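Local coordinates for protein 3-hydroxyacyl-thioester dehydratase X (Mycobacterium tuberculosis, PDB 4OOB) that catalyses the reversible hydration of trans-2-enoyl-CoA thioesters to (3R)-3-hydroxyacyl-CoA, accepting many chain lengths with a preference for C8 to C12, at residues N37-L41 with T42-A46; F63-M66 with G67-H70; G168-N172 with P173-N177. All coordinates share one frame; numbering follows the deposited sequence.

Contact 1. Residues N37-L41 with T42-A46; sequences NQVPL and TYPFA
Tyr43 turns back on Val39 and Pro40, four and three residues before it, and its side chain can be read atom by atom as an example of how a loop is fastened to the helix it leads into. CB sits 3.4 Å from Pro40 O and 3.8 Å from Pro40 CD, and so rests on both the carbonyl and the ring of that proline. With CG swung anti to the backbone N (chi1 169°), the ring is carried across Val39, where CD2 lies 3.8 Å from Val39 CB and nearly as close to CG1; the two side chains cross at about a right angle. Further out, the ring meets Tyr27 edge-to-face, and at the tip OH is hydrogen-bonded to Asn23 OD1, so the outer part of the tyrosine meets helix 21-31.

Behind these contacts stands a type I beta turn from Pro40 to Tyr43, which delivers the chain into helix 43-57 of this hotdog protein. Its closing bond runs from Tyr43 N to Pro40 O, 2.9 Å long and nearly straight at 166°. Pro44 has no N-H to offer at this point; its CD instead packs 3.5 Å from Leu41 O, a carbonyl that accepts a hydrogen bond from Trp119 NE1 on strand 116-128. Pro44 itself touches the Trp119 side chain. Thr42 OG1 is hydrogen-bonded to Tyr27 OH, while Val24 of helix 21-31 packs on Val39, Pro40 and Tyr43 together.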
loop_
_atom_site.group_PDB
_atom_site.type_symbol
_atom_site.label_atom_id
_atom_site.label_comp_id
_atom_site.label_asym_id
_atom_site.label_seq_id
_atom_site.Cartn_x
_atom_site.Cartn_y
_atom_site.Cartn_z
ATOM N N ASN A 37 2.347 11.775 17.632
ATOM C CA ASN A 37 2.909 12.995 16.991
ATOM C C ASN A 37 3.403 12.754 15.577
ATOM O O ASN A 37 3.270 13.663 14.760
ATOM C CB ASN A 37 4.059 13.650 17.811
ATOM C CG ASN A 37 3.626 14.045 19.208
ATOM O OD1 ASN A 37 2.482 14.484 19.457
ATOM N ND2 ASN A 37 4.533 13.855 20.150
ATOM N N GLN A 38 3.986 11.565 15.309
ATOM C CA GLN A 38 4.439 11.199 13.937
ATOM C C GLN A 38 3.362 10.425 13.194
ATOM O O GLN A 38 2.792 9.485 13.722
ATOM C CB GLN A 38 5.633 10.256 13.854
ATOM C CG GLN A 38 6.580 10.101 15.004
ATOM C CD GLN A 38 7.650 11.110 14.951
ATOM O OE1 GLN A 38 8.835 10.812 15.130
ATOM N NE2 GLN A 38 7.248 12.327 14.697
ATOM N N VAL A 39 3.139 10.742 11.926
ATOM C CA VAL A 39 2.263 9.890 11.128
ATOM C C VAL A 39 2.924 8.528 11.000
ATOM O O VAL A 39 4.155 8.435 10.951
ATOM C CB VAL A 39 1.970 10.466 9.730
ATOM C CG1 VAL A 39 1.315 11.845 9.871
ATOM C CG2 VAL A 39 3.227 10.525 8.886
ATOM N N PRO A 40 2.104 7.474 10.945
ATOM C CA PRO A 40 2.609 6.152 10.616
ATOM C C PRO A 40 3.369 6.103 9.291
ATOM O O PRO A 40 3.033 6.777 8.348
ATOM C CB PRO A 40 1.334 5.316 10.486
ATOM C CG PRO A 40 0.279 6.076 11.247
ATOM C CD PRO A 40 0.635 7.512 11.013
ATOM N N LEU A 41 4.379 5.250 9.238
ATOM C CA LEU A 41 5.285 5.158 8.088
ATOM C C LEU A 41 4.566 5.087 6.753
ATOM O O LEU A 41 4.987 5.720 5.820
ATOM C CB LEU A 41 6.203 3.936 8.277
ATOM C CG LEU A 41 7.130 3.566 7.137
ATOM C CD1 LEU A 41 8.178 4.636 6.854
ATOM C CD2 LEU A 41 7.791 2.211 7.417
ATOM N N THR A 42 3.482 4.307 6.676
ATOM C CA THR A 42 2.703 4.122 5.422
ATOM C C THR A 42 1.614 5.204 5.137
ATOM O O THR A 42 0.989 5.187 4.087
ATOM C CB THR A 42 2.000 2.724 5.436
ATOM O OG1 THR A 42 1.220 2.568 6.641
ATOM C CG2 THR A 42 3.032 1.628 5.349
ATOM N N TYR A 43 1.386 6.127 6.085
ATOM C CA TYR A 43 0.241 7.016 5.994
ATOM C C TYR A 43 0.315 7.980 4.788
ATOM O O TYR A 43 -0.714 8.318 4.211
ATOM C CB TYR A 43 0.010 7.789 7.314
ATOM C CG TYR A 43 -1.001 8.894 7.121
ATOM C CD1 TYR A 43 -2.339 8.597 7.096
ATOM C CD2 TYR A 43 -0.616 10.213 6.905
ATOM C CE1 TYR A 43 -3.274 9.567 6.865
ATOM C CE2 TYR A 43 -1.553 11.195 6.686
ATOM C CZ TYR A 43 -2.883 10.848 6.642
ATOM O OH TYR A 43 -3.897 11.762 6.419
ATOM N N PRO A 44 1.535 8.428 4.420
ATOM C CA PRO A 44 1.611 9.365 3.311
ATOM C C PRO A 44 1.215 8.736 1.988
ATOM O O PRO A 44 0.963 9.470 1.033
ATOM C CB PRO A 44 3.085 9.814 3.306
ATOM C CG PRO A 44 3.506 9.624 4.707
ATOM C CD PRO A 44 2.794 8.398 5.193
ATOM N N PHE A 45 1.096 7.411 1.940
ATOM C CA PHE A 45 0.436 6.809 0.806
ATOM C C PHE A 45 -0.996 7.328 0.707
ATOM O O PHE A 45 -1.430 7.767 -0.367
ATOM C CB PHE A 45 0.446 5.260 0.830
ATOM C CG PHE A 45 -0.239 4.646 -0.364
ATOM C CD1 PHE A 45 0.490 4.229 -1.485
ATOM C CD2 PHE A 45 -1.598 4.468 -0.383
ATOM C CE1 PHE A 45 -0.140 3.665 -2.591
ATOM C CE2 PHE A 45 -2.246 3.930 -1.504
ATOM C CZ PHE A 45 -1.514 3.493 -2.593
ATOM N N ALA A 46 -1.756 7.241 1.783
ATOM C CA ALA A 46 -3.155 7.733 1.718
ATOM C C ALA A 46 -3.212 9.235 1.443
ATOM O O ALA A 46 -3.972 9.730 0.607
ATOM C CB ALA A 46 -3.913 7.388 2.980
#

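Contact 2. Residues F63-M66 with G67-H70; sequences FAAM and GAIH
Ala65 and Ala68 meet at the two ends of a type II beta turn, a compact reversal through which the loop following helix 43-57 enters strand 69-77 of the antiparallel hotdog sheet. One hydrogen bond closes it: Ala68 N to Ala65 O, 2.9 Å. The bond is markedly bent, with an N-H...O angle of 131°. Ala68 CB presses on the same oxygen, 3.1 Å from Ala65 O, so both the amide and the methyl of Ala68 lean on one carbonyl. The methyls themselves gather more loosely, Ala68 CB lying 4.3 Å from Ala65 CB and 4.4 Å from Ala64 CB.

Gly67 follows the central peptide of the turn with a positive phi of 84°; a CB there would run into Met66 O, the carbonyl of the residue before, and glycine has none. The Met66 side chain points away from the turn and touches Phe184 and Asn172.

A second shell surrounds this reversal. His127 of strand 116-128 packs on both Ala65 and Ala68, and Ile69 begins the strand by backbone hydrogen bonding with Leu126. His70 follows, its ring meeting those of Phe125 and Phe218. On the loop side, the amide of Gly67 is engaged by a weak hydrogen bond, from Gly67 N to Asn172 OD1.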
loop_
_atom_site.group_PDB
_atom_site.type_symbol
_atom_site.label_atom_id
_atom_site.label_comp_id
_atom_site.label_asym_id
_atom_site.label_seq_id
_atom_site.Cartn_x
_atom_site.Cartn_y
_atom_site.Cartn_z
ATOM N N PHE A 63 -9.440 7.000 -6.285
ATOM C CA PHE A 63 -9.662 5.594 -6.628
ATOM C C PHE A 63 -8.447 5.190 -7.436
ATOM O O PHE A 63 -7.981 5.947 -8.311
ATOM C CB PHE A 63 -10.883 5.300 -7.553
ATOM C CG PHE A 63 -12.148 6.083 -7.266
ATOM C CD1 PHE A 63 -13.221 5.491 -6.619
ATOM C CD2 PHE A 63 -12.311 7.375 -7.762
ATOM C CE1 PHE A 63 -14.385 6.180 -6.401
ATOM C CE2 PHE A 63 -13.485 8.087 -7.543
ATOM C CZ PHE A 63 -14.519 7.491 -6.852
ATOM N N ALA A 64 -7.973 3.974 -7.183
ATOM C CA ALA A 64 -7.080 3.311 -8.111
ATOM C C ALA A 64 -8.014 2.921 -9.232
ATOM O O ALA A 64 -9.216 2.770 -9.018
ATOM C CB ALA A 64 -6.419 2.096 -7.472
ATOM N N ALA A 65 -7.480 2.810 -10.440
ATOM C CA ALA A 65 -8.320 2.420 -11.593
ATOM C C ALA A 65 -8.956 1.112 -11.210
ATOM O O ALA A 65 -8.345 0.252 -10.480
ATOM C CB ALA A 65 -7.509 2.270 -12.893
ATOM N N MET A 66 -10.178 0.948 -11.691
ATOM C CA MET A 66 -10.996 -0.148 -11.259
ATOM C C MET A 66 -10.280 -1.406 -11.682
ATOM O O MET A 66 -9.766 -1.526 -12.783
ATOM C CB MET A 66 -12.394 -0.036 -11.863
ATOM C CG MET A 66 -13.459 -0.764 -11.054
ATOM S SD MET A 66 -15.085 -0.581 -11.808
ATOM C CE MET A 66 -15.337 1.164 -12.013
ATOM N N GLY A 67 -10.161 -2.341 -10.786
ATOM C CA GLY A 67 -9.499 -3.558 -11.157
ATOM C C GLY A 67 -7.967 -3.588 -11.094
ATOM O O GLY A 67 -7.438 -4.728 -10.938
ATOM N N ALA A 68 -7.286 -2.393 -11.239
ATOM C CA ALA A 68 -5.836 -2.232 -10.986
ATOM C C ALA A 68 -5.407 -3.065 -9.814
ATOM O O ALA A 68 -6.146 -3.230 -8.850
ATOM C CB ALA A 68 -5.486 -0.813 -10.651
ATOM N N ILE A 69 -4.191 -3.545 -9.874
ATOM C CA ILE A 69 -3.686 -4.403 -8.821
ATOM C C ILE A 69 -2.375 -3.785 -8.383
ATOM O O ILE A 69 -1.526 -3.520 -9.213
ATOM C CB ILE A 69 -3.455 -5.823 -9.358
ATOM C CG1 ILE A 69 -4.776 -6.405 -9.891
ATOM C CG2 ILE A 69 -2.801 -6.718 -8.281
ATOM C CD1 ILE A 69 -4.611 -7.788 -10.568
ATOM N N HIS A 70 -2.250 -3.544 -7.080
ATOM C CA HIS A 70 -1.024 -3.042 -6.513
ATOM C C HIS A 70 -0.014 -4.235 -6.403
ATOM O O HIS A 70 -0.232 -5.214 -5.684
ATOM C CB HIS A 70 -1.339 -2.387 -5.154
ATOM C CG HIS A 70 -0.256 -1.522 -4.643
ATOM N ND1 HIS A 70 -0.388 -0.735 -3.519
ATOM C CD2 HIS A 70 0.991 -1.309 -5.100
ATOM C CE1 HIS A 70 0.735 -0.085 -3.303
ATOM N NE2 HIS A 70 1.594 -0.437 -4.234
#

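Contact 3. Residues G168-N172 with P173-N177; sequences GGDHN and PIHTN
Asp170 and His175, five residues apart, fit the hydratase 2 motif of MaoC-like enzymes, consistent with the catalytic pair of related hotdog hydratases. They approach without bonding: Asp170 OD2 lies 4.1 Å from His175 CE1, and the carboxylate and imidazole planes stand 82° apart. Asn172, between them in sequence, bonds backward and forward. An Asx turn comes first, in which Asn172 N donates to Asp170 OD1 over 2.9 Å, nearly along the C-O axis of the carboxylate. The same oxygen accepts from Ala64 N, so two backbone amides grip it.

A type I beta turn from Asn172 to His175 follows, closed by a nearly straight bond from His175 N to Asn172 O at 3.2 Å. The side chain of Asn172 also reaches forward: CG anti to the backbone N (chi1 170°) brings OD1 over the turn, where it takes a long, weak bond from Ile174 N at 3.4 Å. Its ND2 is meanwhile 3.4 Å from Ile174 CD1, and the two side chains cross obliquely. Past the turn, Asn177 N bonds to Pro173 O, and Asn177 OD1 caps helix 178-183 through Ile179 N.

The His175 imidazole has further neighbours: it stacks with His192, and Ile161 of helix 158-167 touches the side chain. From within the motif, Ile174 CG1 lies on one face of the His175 ring, over its centre and 3.7 Å above the plane.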
loop_
_atom_site.group_PDB
_atom_site.type_symbol
_atom_site.label_atom_id
_atom_site.label_comp_id
_atom_site.label_asym_id
_atom_site.label_seq_id
_atom_site.Cartn_x
_atom_site.Cartn_y
_atom_site.Cartn_z
ATOM N N GLY A 168 -8.247 5.925 3.516
ATOM C CA GLY A 168 -6.959 5.775 2.838
ATOM C C GLY A 168 -6.783 6.233 1.358
ATOM O O GLY A 168 -5.830 5.779 0.572
ATOM N N GLY A 169 -7.671 7.129 0.958
ATOM C CA GLY A 169 -7.555 7.760 -0.375
ATOM C C GLY A 169 -7.780 6.916 -1.641
ATOM O O GLY A 169 -7.358 7.354 -2.747
ATOM N N ASP A 170 -8.408 5.730 -1.501
ATOM C CA ASP A 170 -8.603 4.806 -2.644
ATOM C C ASP A 170 -9.931 4.088 -2.454
ATOM O O ASP A 170 -10.013 3.194 -1.629
ATOM C CB ASP A 170 -7.443 3.809 -2.739
ATOM C CG ASP A 170 -7.622 2.763 -3.862
ATOM O OD1 ASP A 170 -8.659 2.846 -4.570
ATOM O OD2 ASP A 170 -6.745 1.856 -4.033
ATOM N N HIS A 171 -10.963 4.524 -3.195
ATOM C CA HIS A 171 -12.291 3.887 -3.217
ATOM C C HIS A 171 -12.513 2.901 -4.414
ATOM O O HIS A 171 -13.640 2.619 -4.739
ATOM C CB HIS A 171 -13.423 4.951 -3.269
ATOM C CG HIS A 171 -13.581 5.764 -2.015
ATOM N ND1 HIS A 171 -12.855 6.918 -1.761
ATOM C CD2 HIS A 171 -14.408 5.608 -0.958
ATOM C CE1 HIS A 171 -13.208 7.412 -0.594
ATOM N NE2 HIS A 171 -14.164 6.646 -0.101
ATOM N N ASN A 172 -11.461 2.407 -5.051
ATOM C CA ASN A 172 -11.581 1.413 -6.136
ATOM C C ASN A 172 -12.540 0.335 -5.652
ATOM O O ASN A 172 -12.262 -0.370 -4.655
ATOM C CB ASN A 172 -10.182 0.888 -6.490
ATOM C CG ASN A 172 -10.175 -0.303 -7.421
ATOM O OD1 ASN A 172 -11.153 -0.661 -7.973
ATOM N ND2 ASN A 172 -9.015 -0.925 -7.568
ATOM N N PRO A 173 -13.724 0.252 -6.309
ATOM C CA PRO A 173 -14.836 -0.602 -5.849
ATOM C C PRO A 173 -14.635 -2.114 -5.919
ATOM O O PRO A 173 -15.586 -2.871 -5.565
ATOM C CB PRO A 173 -15.990 -0.195 -6.757
ATOM C CG PRO A 173 -15.373 0.356 -7.983
ATOM C CD PRO A 173 -14.010 0.863 -7.621
ATOM N N ILE A 174 -13.484 -2.587 -6.408
ATOM C CA ILE A 174 -13.206 -4.036 -6.300
ATOM C C ILE A 174 -12.954 -4.448 -4.846
ATOM O O ILE A 174 -12.982 -5.611 -4.549
ATOM C CB ILE A 174 -12.004 -4.516 -7.108
ATOM C CG1 ILE A 174 -10.719 -3.916 -6.473
ATOM C CG2 ILE A 174 -12.125 -4.159 -8.594
ATOM C CD1 ILE A 174 -9.462 -4.233 -7.227
ATOM N N HIS A 175 -12.679 -3.508 -3.952
ATOM C CA HIS A 175 -12.550 -3.788 -2.492
ATOM C C HIS A 175 -13.862 -3.721 -1.719
ATOM O O HIS A 175 -13.915 -4.179 -0.594
ATOM C CB HIS A 175 -11.592 -2.783 -1.872
ATOM C CG HIS A 175 -10.320 -2.683 -2.613
ATOM N ND1 HIS A 175 -9.898 -1.516 -3.221
ATOM C CD2 HIS A 175 -9.411 -3.627 -2.926
ATOM C CE1 HIS A 175 -8.764 -1.742 -3.842
ATOM N NE2 HIS A 175 -8.452 -3.012 -3.678
ATOM N N THR A 176 -14.927 -3.163 -2.323
ATOM C CA THR A 176 -16.203 -2.933 -1.606
ATOM C C THR A 176 -17.480 -3.460 -2.288
ATOM O O THR A 176 -18.457 -3.730 -1.597
ATOM C CB THR A 176 -16.393 -1.437 -1.286
ATOM O OG1 THR A 176 -16.496 -0.710 -2.500
ATOM C CG2 THR A 176 -15.183 -0.913 -0.545
ATOM N N ASN A 177 -17.480 -3.624 -3.605
ATOM C CA ASN A 177 -18.652 -4.104 -4.312
ATOM C C ASN A 177 -18.363 -5.363 -5.112
ATOM O O ASN A 177 -17.561 -5.330 -6.037
ATOM C CB ASN A 177 -19.193 -3.012 -5.226
ATOM C CG ASN A 177 -20.542 -3.362 -5.826
ATOM O OD1 ASN A 177 -20.910 -4.514 -5.981
ATOM N ND2 ASN A 177 -21.261 -2.375 -6.173
#

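How the contacts relate
Contacts 2 and 3 form one neighbourhood, their centres about 8 Å apart on the same side of the chain's centre, whereas the centre of contact 1 lies about 21 Å from that of contact 2 and about 19 Å from that of contact 3. Asn172 packs into the turn of contact 2, with ND2 3.2 Å from Ala65 O and CB 3.3 Å from Ala64 O. The probable active-site motif thus lies against the entry to strand 69-77. Contact 1 reaches both through the start of helix 43-57: Ala46 CB lies 3.4 Å from Gly168 CA, two residues before the motif aspartate, and Phe45 CE1 packs 3.9 Å from His70 CE1.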